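Local coordinates for PfVFT1 (Plasmodium falciparum, PDB 5JKQ), which is a bi-lobed Venus flytrap protein of the malaria parasite, probably binding a small solute that is not yet identified, at residues M182-Y187 with S242-S247. The protein carries 3 engineered substitutions. Sequence-based numbering, arbitrary orientation.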
loop_
_atom_site.group_PDB
_atom_site.type_symbol
_atom_site.label_atom_id
_atom_site.label_comp_id
_atom_site.label_asym_id
_atom_site.label_seq_id
_atom_site.Cartn_x
_atom_site.Cartn_y
_atom_site.Cartn_z
HETATM N N MSE A 182 15.602 14.537 -0.081
HETATM C CA MSE A 182 16.966 14.936 -0.393
HETATM C C MSE A 182 17.032 16.438 -0.643
HETATM O O MSE A 182 16.154 17.023 -1.281
HETATM C CB MSE A 182 17.513 14.155 -1.590
HETATM C CG MSE A 182 16.742 14.260 -2.880
HETATM SE SE MSE A 182 17.736 13.327 -4.288
HETATM C CE MSE A 182 19.221 14.570 -4.468
ATOM N N ILE A 183 18.082 17.055 -0.110
ATOM C CA ILE A 183 18.226 18.503 -0.121
ATOM C C ILE A 183 19.705 18.878 -0.068
ATOM O O ILE A 183 20.528 18.116 0.440
ATOM C CB ILE A 183 17.472 19.144 1.074
ATOM C CG1 ILE A 183 17.538 20.673 1.008
ATOM C CG2 ILE A 183 18.030 18.621 2.399
ATOM C CD1 ILE A 183 16.647 21.375 2.024
ATOM N N LEU A 184 20.041 20.045 -0.607
ATOM C CA LEU A 184 21.412 20.538 -0.561
ATOM C C LEU A 184 21.817 20.848 0.877
ATOM O O LEU A 184 21.061 21.475 1.619
ATOM C CB LEU A 184 21.559 21.783 -1.434
ATOM C CG LEU A 184 21.350 21.560 -2.932
ATOM C CD1 LEU A 184 21.092 22.878 -3.643
ATOM C CD2 LEU A 184 22.558 20.856 -3.531
ATOM N N LYS A 185 23.009 20.404 1.264
ATOM C CA LYS A 185 23.514 20.626 2.617
ATOM C C LYS A 185 23.621 22.105 2.960
ATOM O O LYS A 185 23.534 22.486 4.126
ATOM C CB LYS A 185 24.889 19.974 2.790
ATOM C CG LYS A 185 24.844 18.508 3.176
ATOM C CD LYS A 185 25.909 18.172 4.211
ATOM C CE LYS A 185 25.688 16.789 4.808
ATOM N NZ LYS A 185 26.828 16.358 5.656
ATOM N N GLU A 186 23.813 22.930 1.939
ATOM C CA GLU A 186 24.085 24.349 2.134
ATOM C C GLU A 186 22.957 25.074 2.869
ATOM O O GLU A 186 23.180 26.130 3.459
ATOM C CB GLU A 186 24.344 25.019 0.782
ATOM C CG GLU A 186 23.176 24.962 -0.180
ATOM C CD GLU A 186 23.563 25.379 -1.585
ATOM O OE1 GLU A 186 24.330 24.639 -2.237
ATOM O OE2 GLU A 186 23.104 26.450 -2.036
ATOM N N TYR A 187 21.754 24.506 2.843
ATOM C CA TYR A 187 20.603 25.126 3.497
ATOM C C TYR A 187 20.574 24.844 4.997
ATOM O O TYR A 187 19.777 25.433 5.726
ATOM C CB TYR A 187 19.299 24.648 2.855
ATOM C CG TYR A 187 19.089 25.181 1.458
ATOM C CD1 TYR A 187 18.834 26.528 1.243
ATOM C CD2 TYR A 187 19.143 24.341 0.357
ATOM C CE1 TYR A 187 18.643 27.024 -0.031
ATOM C CE2 TYR A 187 18.951 24.828 -0.922
ATOM C CZ TYR A 187 18.702 26.170 -1.110
ATOM O OH TYR A 187 18.509 26.663 -2.381
ATOM N N SER A 242 17.547 17.870 -10.700
ATOM C CA SER A 242 16.719 19.039 -10.429
ATOM C C SER A 242 17.050 19.686 -9.085
ATOM O O SER A 242 17.047 20.911 -8.963
ATOM C CB SER A 242 15.240 18.650 -10.466
ATOM O OG SER A 242 14.410 19.767 -10.212
ATOM N N VAL A 243 17.324 18.865 -8.077
ATOM C CA VAL A 243 17.714 19.376 -6.767
ATOM C C VAL A 243 19.099 20.015 -6.834
ATOM O O VAL A 243 19.334 21.065 -6.235
ATOM C CB VAL A 243 17.706 18.257 -5.701
ATOM C CG1 VAL A 243 18.311 18.740 -4.380
ATOM C CG2 VAL A 243 16.288 17.757 -5.482
ATOM N N LEU A 244 20.010 19.378 -7.564
ATOM C CA LEU A 244 21.373 19.881 -7.703
ATOM C C LEU A 244 21.408 21.155 -8.542
ATOM O O LEU A 244 22.201 22.058 -8.276
ATOM C CB LEU A 244 22.276 18.814 -8.330
ATOM C CG LEU A 244 22.533 17.575 -7.468
ATOM C CD1 LEU A 244 23.174 16.473 -8.290
ATOM C CD2 LEU A 244 23.408 17.919 -6.275
ATOM N N SER A 245 20.540 21.228 -9.548
ATOM C CA SER A 245 20.442 22.416 -10.393
ATOM C C SER A 245 19.781 23.571 -9.648
ATOM O O SER A 245 19.688 24.681 -10.173
ATOM C CB SER A 245 19.652 22.109 -11.665
ATOM O OG SER A 245 18.273 21.964 -11.378
ATOM N N LYS A 246 19.302 23.294 -8.438
ATOM C CA LYS A 246 18.767 24.324 -7.551
ATOM C C LYS A 246 17.411 24.856 -8.025
ATOM O O LYS A 246 16.969 25.919 -7.588
ATOM C CB LYS A 246 19.772 25.472 -7.428
ATOM C CG LYS A 246 19.883 26.076 -6.044
ATOM C CD LYS A 246 21.326 26.451 -5.750
ATOM C CE LYS A 246 21.455 27.207 -4.442
ATOM N NZ LYS A 246 22.878 27.493 -4.106
ATOM N N SER A 247 16.751 24.110 -8.907
ATOM C CA SER A 247 15.436 24.502 -9.412
ATOM C C SER A 247 14.329 24.129 -8.426
ATOM O O SER A 247 13.304 24.809 -8.340
ATOM C CB SER A 247 15.169 23.851 -10.770
ATOM O OG SER A 247 15.169 22.437 -10.671
#
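Val243 and Leu184 meet where helix 236-244 packs on the end of strand 175-184, an alpha-on-beta contact in one lobe of the Venus flytrap fold, well away from the centre of the chain. The strand is hydrogen-bonded on both margins, Met182 to Gly251 and Ile183 to Asn266, and the helix lies over one face of this sheet. Beta-branched Val243 is compact enough to sit close to the strand: its CG1, anti to the backbone N (chi1 172°), reaches the strand backbone, 4.1 Å from Met182 O. Met182, present as selenomethionine, is long and flexible, and its chain bends at chi3 (-70°) to bring CE within 4.2 Å of Val243 CB, while Tyr236, Leu239 and Ser240 receive the same side chain along the helix. Leu184 divides its two methyls: CD2 touches Leu244 CD2 at 4.1 Å, with Ile265 beside both leucines, and CD1 lies 3.6 Å from Val243 O.

Outward from Met182, Val243 and Leu184, which are buried, the contact thins to a few long side chains at the surface. Just past the helix, Lys246 takes a positive phi (72°) in a Schellman motif, its N bonded back to Val243 O, and its aliphatic chain crosses Leu184 at about a right angle. Lysine suits the place because its methylenes cover the leucine while its amino group stays at the solvent-facing margin. The ring of Tyr187 meets that of Tyr198, and its long reach carries OH to 3.6 Å from Lys246 CE. Beside it, Glu186, extended beyond CG, turns its carboxylate to the lysine amine, tip to tip in a salt bridge modelled with a doubtfully short 2.3 Å between Glu186 OE2 and Lys246 NZ.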